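Local coordinates for uncharacterized NTF2-like protein (Burkholderia thailandensis E264, PDB 3EC9) that is of unknown function but has the SnoaL-like, NTF2-like fold, a curved sheet and helices that in many relatives enclose a small-molecule binding or catalytic pocket, at residues I17-Y22 with H113-V117; I37-W43 with Y55-I61; W73-F78 with F107-H113. All coordinates share one frame; numbering follows the deposited sequence. Where two conformers were deposited one is given.

Contact 1: I17-Y22 with H113-V117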
loop_
_atom_site.group_PDB
_atom_site.type_symbol
_atom_site.label_atom_id
_atom_site.label_comp_id
_atom_site.label_asym_id
_atom_site.label_seq_id
_atom_site.Cartn_x
_atom_site.Cartn_y
_atom_site.Cartn_z
ATOM N N ILE B 17 4.796 18.481 -6.804
ATOM C CA ILE B 17 5.860 17.764 -7.490
ATOM C C ILE B 17 5.416 16.325 -7.834
ATOM O O ILE B 17 5.639 15.811 -8.924
ATOM C CB ILE B 17 7.156 17.753 -6.637
ATOM C CG1 ILE B 17 7.687 19.192 -6.571
ATOM C CG2 ILE B 17 8.266 16.782 -7.199
ATOM C CD1 ILE B 17 8.854 19.442 -5.588
ATOM N N VAL B 18 4.792 15.653 -6.866
ATOM C CA VAL B 18 4.313 14.291 -7.096
ATOM C C VAL B 18 3.126 14.287 -8.047
ATOM O O VAL B 18 3.068 13.480 -8.959
ATOM C CB VAL B 18 3.968 13.606 -5.751
ATOM C CG1 VAL B 18 3.204 12.263 -5.957
ATOM C CG2 VAL B 18 5.251 13.397 -4.949
ATOM N N ALA B 19 2.187 15.234 -7.885
ATOM C CA ALA B 19 1.122 15.397 -8.873
ATOM C C ALA B 19 1.674 15.583 -10.291
ATOM O O ALA B 19 1.134 15.001 -11.253
ATOM C CB ALA B 19 0.205 16.576 -8.495
ATOM N N ASP B 20 2.711 16.412 -10.433
ATOM C CA ASP B 20 3.353 16.595 -11.763
ATOM C C ASP B 20 3.884 15.271 -12.332
ATOM O O ASP B 20 3.749 14.972 -13.527
ATOM C CB ASP B 20 4.526 17.540 -11.664
ATOM C CG ASP B 20 4.117 18.981 -11.499
ATOM O OD1 ASP B 20 2.952 19.350 -11.752
ATOM O OD2 ASP B 20 5.015 19.766 -11.149
ATOM N N HIS B 21 4.528 14.482 -11.463
ATOM C CA HIS B 21 4.969 13.139 -11.858
ATOM C C HIS B 21 3.814 12.296 -12.406
ATOM O O HIS B 21 3.917 11.700 -13.464
ATOM C CB HIS B 21 5.675 12.350 -10.734
ATOM C CG HIS B 21 5.894 10.937 -11.104
ATOM N ND1 HIS B 21 6.977 10.528 -11.850
ATOM C CD2 HIS B 21 5.111 9.842 -10.943
ATOM C CE1 HIS B 21 6.853 9.241 -12.120
ATOM N NE2 HIS B 21 5.743 8.798 -11.568
ATOM N N TYR B 22 2.718 12.236 -11.665
ATOM C CA TYR B 22 1.597 11.395 -12.060
ATOM C C TYR B 22 0.996 11.831 -13.394
ATOM O O TYR B 22 0.666 11.001 -14.224
ATOM C CB TYR B 22 0.514 11.401 -10.998
ATOM C CG TYR B 22 0.767 10.445 -9.839
ATOM C CD1 TYR B 22 1.004 9.083 -10.035
ATOM C CD2 TYR B 22 0.706 10.900 -8.532
ATOM C CE1 TYR B 22 1.213 8.183 -8.929
ATOM C CE2 TYR B 22 0.928 10.047 -7.446
ATOM C CZ TYR B 22 1.152 8.701 -7.653
ATOM O OH TYR B 22 1.301 7.899 -6.556
ATOM N N HIS B 113 1.112 4.381 -3.227
ATOM C CA HIS B 113 2.494 4.801 -3.410
ATOM C C HIS B 113 2.861 5.830 -2.356
ATOM O O HIS B 113 2.158 6.827 -2.183
ATOM C CB HIS B 113 2.705 5.491 -4.739
ATOM C CG HIS B 113 2.285 4.691 -5.917
ATOM N ND1 HIS B 113 1.613 5.239 -6.983
ATOM C CD2 HIS B 113 2.505 3.394 -6.232
ATOM C CE1 HIS B 113 1.403 4.306 -7.891
ATOM N NE2 HIS B 113 1.964 3.188 -7.481
ATOM N N VAL B 114 3.941 5.555 -1.643
ATOM C CA VAL B 114 4.465 6.494 -0.645
ATOM C C VAL B 114 5.722 7.187 -1.190
ATOM O O VAL B 114 6.668 6.528 -1.641
ATOM C CB VAL B 114 4.805 5.794 0.711
ATOM C CG1 VAL B 114 5.429 6.810 1.698
ATOM C CG2 VAL B 114 3.553 5.112 1.291
ATOM N N TRP B 115 5.659 8.515 -1.230
ATOM C CA TRP B 115 6.697 9.361 -1.819
ATOM C C TRP B 115 7.296 10.253 -0.738
ATOM O O TRP B 115 6.559 10.730 0.133
ATOM C CB TRP B 115 6.083 10.321 -2.840
ATOM C CG TRP B 115 5.354 9.704 -3.977
ATOM C CD1 TRP B 115 4.039 9.329 -4.012
ATOM C CD2 TRP B 115 5.886 9.425 -5.266
ATOM N NE1 TRP B 115 3.716 8.839 -5.264
ATOM C CE2 TRP B 115 4.839 8.871 -6.048
ATOM C CE3 TRP B 115 7.142 9.590 -5.848
ATOM C CZ2 TRP B 115 5.026 8.492 -7.381
ATOM C CZ3 TRP B 115 7.318 9.215 -7.162
ATOM C CH2 TRP B 115 6.294 8.680 -7.907
ATOM N N ARG B 116 8.593 10.537 -0.847
ATOM C CA ARG B 116 9.260 11.536 0.004
ATOM C C ARG B 116 10.040 12.503 -0.898
ATOM O O ARG B 116 10.742 12.076 -1.808
ATOM C CB ARG B 116 10.210 10.865 1.008
ATOM C CG ARG B 116 10.892 11.848 1.979
ATOM C CD ARG B 116 11.543 11.150 3.195
ATOM N NE ARG B 116 12.653 10.266 2.825
ATOM C CZ ARG B 116 12.616 8.931 2.800
ATOM N NH1 ARG B 116 11.515 8.259 3.134
ATOM N NH2 ARG B 116 13.704 8.261 2.446
ATOM N N VAL B 117 9.870 13.803 -0.642
ATOM C CA VAL B 117 10.567 14.873 -1.364
ATOM C C VAL B 117 11.456 15.588 -0.347
ATOM O O VAL B 117 11.058 15.846 0.815
ATOM C CB VAL B 117 9.543 15.826 -2.015
ATOM C CG1 VAL B 117 10.219 17.036 -2.708
ATOM C CG2 VAL B 117 8.699 15.047 -3.016
#

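Contact 2: I37-W43 with Y55-I61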
loop_
_atom_site.group_PDB
_atom_site.type_symbol
_atom_site.label_atom_id
_atom_site.label_comp_id
_atom_site.label_asym_id
_atom_site.label_seq_id
_atom_site.Cartn_x
_atom_site.Cartn_y
_atom_site.Cartn_z
ATOM N N ILE B 37 13.440 13.658 -10.074
ATOM C CA ILE B 37 14.053 12.538 -9.381
ATOM C C ILE B 37 15.442 12.935 -8.884
ATOM O O ILE B 37 16.296 13.377 -9.668
ATOM C CB ILE B 37 14.112 11.305 -10.304
ATOM C CG1 ILE B 37 12.704 10.826 -10.637
ATOM C CG2 ILE B 37 14.862 10.118 -9.686
ATOM C CD1 ILE B 37 11.866 10.149 -9.490
ATOM N N ALA B 38 15.679 12.724 -7.591
ATOM C CA ALA B 38 16.989 13.074 -7.001
ATOM C C ALA B 38 18.061 12.089 -7.434
ATOM O O ALA B 38 17.803 10.903 -7.711
ATOM C CB ALA B 38 16.906 13.078 -5.498
ATOM N N PRO B 39 19.302 12.574 -7.523
ATOM C CA PRO B 39 20.447 11.685 -7.684
ATOM C C PRO B 39 20.438 10.553 -6.656
ATOM O O PRO B 39 20.814 9.422 -6.957
ATOM C CB PRO B 39 21.619 12.604 -7.385
ATOM C CG PRO B 39 21.168 13.946 -7.857
ATOM C CD PRO B 39 19.693 14.001 -7.516
ATOM N N ALA B 40 20.013 10.877 -5.442
ATOM C CA ALA B 40 20.028 9.942 -4.326
ATOM C C ALA B 40 18.723 9.111 -4.244
ATOM O O ALA B 40 18.467 8.485 -3.239
ATOM C CB ALA B 40 20.234 10.726 -3.031
ATOM N N ILE B 41 17.942 9.083 -5.318
ATOM C CA ILE B 41 16.659 8.355 -5.323
ATOM C C ILE B 41 16.767 6.901 -4.821
ATOM O O ILE B 41 17.678 6.189 -5.213
ATOM C CB ILE B 41 16.046 8.319 -6.773
ATOM C CG1 ILE B 41 14.629 7.729 -6.796
ATOM C CG2 ILE B 41 16.961 7.560 -7.723
ATOM C CD1 ILE B 41 13.645 8.476 -5.940
ATOM N N GLU B 42 15.806 6.472 -3.992
ATOM C CA GLU B 42 15.536 5.067 -3.712
ATOM C C GLU B 42 14.082 4.790 -4.108
ATOM O O GLU B 42 13.163 5.301 -3.484
ATOM C CB GLU B 42 15.815 4.764 -2.237
ATOM C CG GLU B 42 17.281 4.994 -1.881
ATOM C CD GLU B 42 17.626 4.666 -0.436
ATOM O OE1 GLU B 42 16.771 4.098 0.288
ATOM O OE2 GLU B 42 18.774 4.977 -0.038
ATOM N N TRP B 43 13.901 4.037 -5.182
ATOM C CA TRP B 43 12.592 3.739 -5.752
ATOM C C TRP B 43 12.373 2.225 -5.631
ATOM O O TRP B 43 13.037 1.417 -6.295
ATOM C CB TRP B 43 12.581 4.194 -7.198
ATOM C CG TRP B 43 11.358 3.912 -7.952
ATOM C CD1 TRP B 43 10.829 2.664 -8.267
ATOM C CD2 TRP B 43 10.486 4.867 -8.562
ATOM N NE1 TRP B 43 9.709 2.800 -9.026
ATOM C CE2 TRP B 43 9.475 4.135 -9.243
ATOM C CE3 TRP B 43 10.480 6.266 -8.642
ATOM C CZ2 TRP B 43 8.434 4.759 -9.961
ATOM C CZ3 TRP B 43 9.408 6.888 -9.352
ATOM C CH2 TRP B 43 8.417 6.122 -9.998
ATOM N N TYR B 55 15.651 0.704 -6.903
ATOM C CA TYR B 55 16.361 1.312 -8.027
ATOM C C TYR B 55 16.876 2.662 -7.629
ATOM O O TYR B 55 16.200 3.411 -6.926
ATOM C CB TYR B 55 15.419 1.398 -9.231
ATOM C CG TYR B 55 14.911 0.030 -9.601
ATOM C CD1 TYR B 55 15.718 -0.874 -10.258
ATOM C CD2 TYR B 55 13.652 -0.421 -9.202
ATOM C CE1 TYR B 55 15.290 -2.136 -10.517
ATOM C CE2 TYR B 55 13.208 -1.656 -9.501
ATOM C CZ TYR B 55 14.030 -2.532 -10.157
ATOM O OH TYR B 55 13.596 -3.812 -10.440
ATOM N N ARG B 56 18.074 2.985 -8.104
ATOM C CA ARG B 56 18.856 4.064 -7.483
ATOM C C ARG B 56 19.279 5.144 -8.485
ATOM O O ARG B 56 20.187 5.938 -8.205
ATOM C CB ARG B 56 20.051 3.476 -6.722
ATOM C CG ARG B 56 19.614 2.583 -5.554
ATOM C CD ARG B 56 20.733 2.299 -4.605
ATOM N NE ARG B 56 20.200 2.120 -3.262
ATOM C CZ ARG B 56 19.684 0.992 -2.793
ATOM N NH1 ARG B 56 19.638 -0.113 -3.551
ATOM N NH2 ARG B 56 19.207 0.979 -1.540
ATOM N N SER B 57 18.608 5.202 -9.634
ATOM C CA SER B 57 18.794 6.300 -10.577
ATOM C C SER B 57 17.590 6.342 -11.468
ATOM O O SER B 57 16.885 5.326 -11.618
ATOM C CB SER B 57 20.049 6.112 -11.478
ATOM O OG SER B 57 19.951 4.960 -12.318
ATOM N N ALA B 58 17.366 7.507 -12.060
ATOM C CA ALA B 58 16.327 7.645 -13.080
ATOM C C ALA B 58 16.505 6.618 -14.215
ATOM O O ALA B 58 15.543 5.970 -14.631
ATOM C CB ALA B 58 16.280 9.078 -13.654
ATOM N N ASP B 59 17.747 6.416 -14.681
ATOM C CA ASP B 59 18.029 5.423 -15.740
ATOM C C ASP B 59 17.565 4.040 -15.370
ATOM O O ASP B 59 16.961 3.339 -16.191
ATOM C CB ASP B 59 19.537 5.359 -16.093
ATOM C CG ASP B 59 19.877 4.207 -17.060
ATOM O OD1 ASP B 59 19.422 4.214 -18.233
ATOM O OD2 ASP B 59 20.597 3.279 -16.631
ATOM N N GLU B 60 17.868 3.626 -14.136
ATOM C CA GLU B 60 17.441 2.318 -13.642
ATOM C C GLU B 60 15.935 2.192 -13.640
ATOM O O GLU B 60 15.367 1.180 -14.072
ATOM C CB GLU B 60 17.961 2.077 -12.225
ATOM C CG GLU B 60 19.429 1.691 -12.169
ATOM C CD GLU B 60 19.933 1.613 -10.737
ATOM O OE1 GLU B 60 19.238 1.017 -9.882
ATOM O OE2 GLU B 60 21.037 2.150 -10.476
ATOM N N ILE B 61 15.283 3.233 -13.140
ATOM C CA ILE B 61 13.829 3.202 -13.022
ATOM C C ILE B 61 13.209 3.080 -14.406
ATOM O O ILE B 61 12.306 2.279 -14.643
ATOM C CB ILE B 61 13.326 4.459 -12.291
ATOM C CG1 ILE B 61 13.859 4.448 -10.854
ATOM C CG2 ILE B 61 11.781 4.495 -12.289
ATOM C CD1 ILE B 61 13.891 5.910 -10.166
HETATM O O HOH W 1 20.459 6.675 -5.268
HETATM O O HOH W 2 20.218 5.143 -2.897
#

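Contact 3: W73-F78 with F107-H113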
loop_
_atom_site.group_PDB
_atom_site.type_symbol
_atom_site.label_atom_id
_atom_site.label_comp_id
_atom_site.label_asym_id
_atom_site.label_seq_id
_atom_site.Cartn_x
_atom_site.Cartn_y
_atom_site.Cartn_z
ATOM N N TRP B 73 3.394 -6.131 -20.740
ATOM C CA TRP B 73 1.955 -5.845 -20.559
ATOM C C TRP B 73 1.460 -4.972 -21.697
ATOM O O TRP B 73 2.194 -4.080 -22.182
ATOM C CB TRP B 73 1.719 -5.082 -19.248
ATOM C CG TRP B 73 2.159 -5.811 -18.056
ATOM C CD1 TRP B 73 3.426 -5.820 -17.535
ATOM C CD2 TRP B 73 1.394 -6.693 -17.248
ATOM N NE1 TRP B 73 3.483 -6.604 -16.446
ATOM C CE2 TRP B 73 2.252 -7.137 -16.197
ATOM C CE3 TRP B 73 0.038 -7.097 -17.234
ATOM C CZ2 TRP B 73 1.832 -8.009 -15.200
ATOM C CZ3 TRP B 73 -0.372 -7.978 -16.228
ATOM C CH2 TRP B 73 0.524 -8.421 -15.231
ATOM N N ASP B 74 0.222 -5.251 -22.124
ATOM C CA ASP B 74 -0.556 -4.393 -22.991
ATOM C C ASP B 74 -1.436 -3.477 -22.137
ATOM O O ASP B 74 -2.193 -3.947 -21.281
ATOM C CB ASP B 74 -1.461 -5.241 -23.874
ATOM C CG ASP B 74 -2.185 -4.408 -24.949
ATOM O OD1 ASP B 74 -1.756 -3.263 -25.238
ATOM O OD2 ASP B 74 -3.172 -4.919 -25.534
ATOM N N GLY B 75 -1.288 -2.158 -22.314
ATOM C CA GLY B 75 -2.185 -1.223 -21.685
ATOM C C GLY B 75 -2.055 -1.125 -20.170
ATOM O O GLY B 75 -3.055 -0.884 -19.462
ATOM N N TYR B 76 -0.834 -1.330 -19.689
ATOM C CA TYR B 76 -0.545 -1.184 -18.269
ATOM C C TYR B 76 -0.848 0.256 -17.845
ATOM O O TYR B 76 -0.275 1.201 -18.382
ATOM C CB TYR B 76 0.917 -1.539 -17.895
ATOM C CG TYR B 76 0.989 -1.815 -16.394
ATOM C CD1 TYR B 76 1.114 -0.783 -15.454
ATOM C CD2 TYR B 76 0.865 -3.099 -15.908
ATOM C CE1 TYR B 76 1.106 -1.053 -14.090
ATOM C CE2 TYR B 76 0.903 -3.371 -14.567
ATOM C CZ TYR B 76 0.989 -2.330 -13.656
ATOM O OH TYR B 76 1.017 -2.641 -12.307
ATOM N N THR B 77 -1.761 0.407 -16.887
ATOM C CA THR B 77 -2.307 1.731 -16.535
ATOM C C THR B 77 -2.377 1.930 -15.026
ATOM O O THR B 77 -2.721 0.998 -14.307
ATOM C CB THR B 77 -3.750 1.833 -17.103
ATOM O OG1 THR B 77 -3.713 1.671 -18.532
ATOM C CG2 THR B 77 -4.389 3.178 -16.797
ATOM N N PHE B 78 -2.094 3.154 -14.584
ATOM C CA PHE B 78 -2.371 3.591 -13.221
ATOM C C PHE B 78 -3.383 4.705 -13.291
ATOM O O PHE B 78 -3.208 5.644 -14.067
ATOM C CB PHE B 78 -1.120 4.098 -12.501
ATOM C CG PHE B 78 -1.417 4.695 -11.173
ATOM C CD1 PHE B 78 -1.930 3.912 -10.147
ATOM C CD2 PHE B 78 -1.215 6.040 -10.955
ATOM C CE1 PHE B 78 -2.228 4.474 -8.923
ATOM C CE2 PHE B 78 -1.512 6.595 -9.741
ATOM C CZ PHE B 78 -2.024 5.793 -8.720
ATOM N N PHE B 107 -5.888 -8.011 -15.323
ATOM C CA PHE B 107 -6.141 -7.842 -13.886
ATOM C C PHE B 107 -6.497 -6.383 -13.677
ATOM O O PHE B 107 -6.204 -5.491 -14.507
ATOM C CB PHE B 107 -4.887 -8.158 -13.020
ATOM C CG PHE B 107 -3.875 -7.021 -13.009
ATOM C CD1 PHE B 107 -2.991 -6.850 -14.081
ATOM C CD2 PHE B 107 -3.818 -6.116 -11.974
ATOM C CE1 PHE B 107 -2.091 -5.823 -14.087
ATOM C CE2 PHE B 107 -2.909 -5.081 -11.982
ATOM C CZ PHE B 107 -2.056 -4.921 -13.041
ATOM N N GLU B 108 -7.111 -6.136 -12.518
ATOM C CA GLU B 108 -7.264 -4.806 -11.983
ATOM C C GLU B 108 -7.069 -4.927 -10.469
ATOM O O GLU B 108 -7.594 -5.810 -9.847
ATOM C CB GLU B 108 -8.643 -4.239 -12.331
ATOM C CG GLU B 108 -8.919 -2.867 -11.755
ATOM C CD GLU B 108 -10.178 -2.267 -12.251
ATOM O OE1 GLU B 108 -11.054 -3.018 -12.713
ATOM O OE2 GLU B 108 -10.284 -1.018 -12.194
ATOM N N CYS B 109 -6.343 -4.009 -9.874
ATOM C CA CYS B 109 -6.203 -4.048 -8.401
ATOM C C CYS B 109 -5.858 -2.680 -7.807
ATOM O O CYS B 109 -5.587 -1.712 -8.537
ATOM C CB CYS B 109 -5.143 -5.094 -8.013
ATOM S SG CYS B 109 -3.414 -4.568 -8.371
ATOM N N ARG B 110 -5.842 -2.608 -6.487
ATOM C CA ARG B 110 -5.512 -1.386 -5.785
ATOM C C ARG B 110 -4.026 -1.227 -5.578
ATOM O O ARG B 110 -3.242 -2.202 -5.572
ATOM C CB ARG B 110 -6.249 -1.348 -4.446
ATOM C CG ARG B 110 -7.797 -1.305 -4.573
ATOM C CD ARG B 110 -8.244 0.039 -4.959
ATOM N NE ARG B 110 -8.285 0.954 -3.817
ATOM C CZ ARG B 110 -8.426 2.271 -3.916
ATOM N NH1 ARG B 110 -8.427 2.860 -5.103
ATOM N NH2 ARG B 110 -8.573 3.012 -2.830
ATOM N N VAL B 111 -3.622 0.019 -5.372
ATOM C CA VAL B 111 -2.230 0.345 -5.117
ATOM C C VAL B 111 -2.159 1.639 -4.309
ATOM O O VAL B 111 -2.952 2.563 -4.518
ATOM C CB VAL B 111 -1.370 0.458 -6.406
ATOM C CG1 VAL B 111 -1.961 1.433 -7.417
ATOM C CG2 VAL B 111 0.094 0.822 -6.026
ATOM N N ALA B 112 -1.209 1.683 -3.374
ATOM C CA ALA B 112 -0.775 2.916 -2.745
ATOM C C ALA B 112 0.726 3.118 -3.010
ATOM O O ALA B 112 1.517 2.126 -3.049
ATOM C CB ALA B 112 -1.050 2.916 -1.229
ATOM N N HIS B 113 1.112 4.381 -3.227
ATOM C CA HIS B 113 2.494 4.801 -3.410
ATOM C C HIS B 113 2.861 5.830 -2.356
ATOM O O HIS B 113 2.158 6.827 -2.183
ATOM C CB HIS B 113 2.705 5.491 -4.739
ATOM C CG HIS B 113 2.285 4.691 -5.917
ATOM N ND1 HIS B 113 1.613 5.239 -6.983
ATOM C CD2 HIS B 113 2.505 3.394 -6.232
ATOM C CE1 HIS B 113 1.403 4.306 -7.891
ATOM N NE2 HIS B 113 1.964 3.188 -7.481
#

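Contact 1: I17-Y22 with H113-V117
Tyr22 reaches from the helix to the strand with its hydroxyl, which lies between His113 and Trp115. The indole NE1 of Trp115 donates to Tyr22 OH over 2.9 Å, almost straight at 165° and in the plane of the indole. Tyr22 OH also pairs with His113 ND1 at 2.7 Å, in the imidazole plane, and either partner could supply that proton. Two bonds thus grip one buried hydroxyl and should limit its rotation; a tyrosine suits the place because its oxygen can both give and accept.

Beside this polar knot the packing is close. Val18 CG1 is held anti to the backbone N (chi1 169°), which sets it over a face of the Trp115 indole, 3.6 Å from the centroid of the five-membered ring, a CH-pi contact. Trp115 CH2 comes over a face of His21, 3.5 Å from His21 CD2, while His21 ND1 is hydrogen-bonded to Met33 O. Toward Val117 the fit is looser: Val18 CG2 and Val117 CG2 are 4.3 Å apart, Ile17 CD1 and Val117 CG1 4.0 Å. Val114 and Arg116 point to the far side of the strand, where Arg116 is exposed to solvent.

Helix 14-26 lies across the inner surface of the curved NTF2-like sheet, with strand 106-118 beneath it between strands 89-100 and 121-129, and Leu80 and Leu83 of strand 73-86 touching Tyr22.

Contact 2: I37-W43 with Y55-I61
Trp43 and Tyr55 face each other as an antiparallel hydrogen-bonded pair at the edge of the NTF2-like sheet, where a short outer strand passes into an N-capped helix. Trp43 N donates to Tyr55 O at 3.0 Å, and Tyr55 N returns a bond to Trp43 O. Beyond this pair the outer chain leaves its strand, and Ile41 O meets the CA-H of Arg56 in a CA-H...O contact, 3.3 Å from Arg56 CA.

The Trp43 side chain makes the hydrophobic part of the contact. Its CB touches Ile61 CD1 at 3.7 Å. CG, set anti to the backbone N (chi1 177°), meets Ile61 CG1 and CD1, and Trp43 CD2 continues along the same isoleucine. Farther out, Trp43 CE3 stays near Ile61 CD1 while Trp43 CE2 lies under Ile61 CG2, which Trp43 CZ2 still meets at 4.1 Å. This last methyl is centred over a face of the six-membered ring, 3.9 Å from its centroid, a CH-pi contact. At the polar edge NE1 is bonded to Glu45 OE2, and Phe125 stacks on the indole. A branched isoleucine suits the helix position because its two arms cover both the CB end and the benzene ring.

Ile41 CG1 also packs on Ile61 CD1, and Ile41 CG2 lies 3.5 Å from Ser57 N, where the helix is about to start. Ser57 is the N-cap: its OG accepts from Glu60 N, a bond that a short hydroxyl side chain can make. On the exposed side Glu42 and Arg56 stop short of a salt bridge; a water donates to Glu42 OE2 and accepts from Arg56 NE, the water oxygen lying 3.0 Å from Arg56 NE.

Contact 3: W73-F78 with F107-H113
Phe78 holds CG anti to the backbone N (chi1 173°), which carries its ring to Val111 and His113; Phe107 places CG between the backbone N and the carbonyl carbon (chi1 79°), bringing its ring to Trp73 and Tyr76. The two strands are next-but-one neighbours in the antiparallel part of the NTF2-like sheet: strand 89-100 runs between them and hydrogen-bonds to both. Segments 76-78 and 107-113 consequently point roughly the same way, 27° apart, and their axes come no closer than 9.5 Å. Large rings suit this span, and most of the contact is aromatic.

At one end Trp73, Tyr76 and Phe107 form a cluster. Phe107 turns an edge toward the face of Trp73 in an offset edge-to-face pair, with Phe107 CE1 3.5 Å from Trp73 CZ3. Tyr76 CE2 comes in near the plane of the Phe107 ring, 3.7 Å from Phe107 CZ, while Tyr76 CD2 also lies over a face of Trp73, toward its rim. Val134 of helix 131-137 packs on both Trp73 and Phe107, closing the cluster from the helical side.

Just after Trp73, near the start of strand 73-86, the chain turns a corner at Asp74 and Gly75, whose positive phi is easily adopted without a side chain. Thr77 OG1 donates to Gly75 O at 2.8 Å, from above the carbonyl plane, a bond across the bend that may steady it.

At the other end Phe78 meets two residues of strand 106-118. His113 directs an edge at its face, with centroids 4.9 Å apart, and the compact, branched Val111 comes at the rim, its CG1 3.4 Å from Phe78 CE1.

Contact 1 is wholly buried and pins a helix to the sheet; contacts 2 and 3 are only partly buried, and their centres lie on opposite sides of the chain's centre, about 21 Å apart. Contacts 1 and 3 share His113 and strand 106-118, and Tyr22 CE1 touches Phe78 CE2 at 3.3 Å. Contact 2 touches contact 1 through Trp43, which packs on Trp115 and His21, but does not touch contact 3. Their chemistry differs: a buried hydroxyl network in contact 1, backbone pairing, capping and water in contact 2, ring packing in contact 3. Glycerol beside His21, Trp43 and Phe78 and acetate near Trp43 and His113, probably from the crystallisation liquor, may mark a shared pocket.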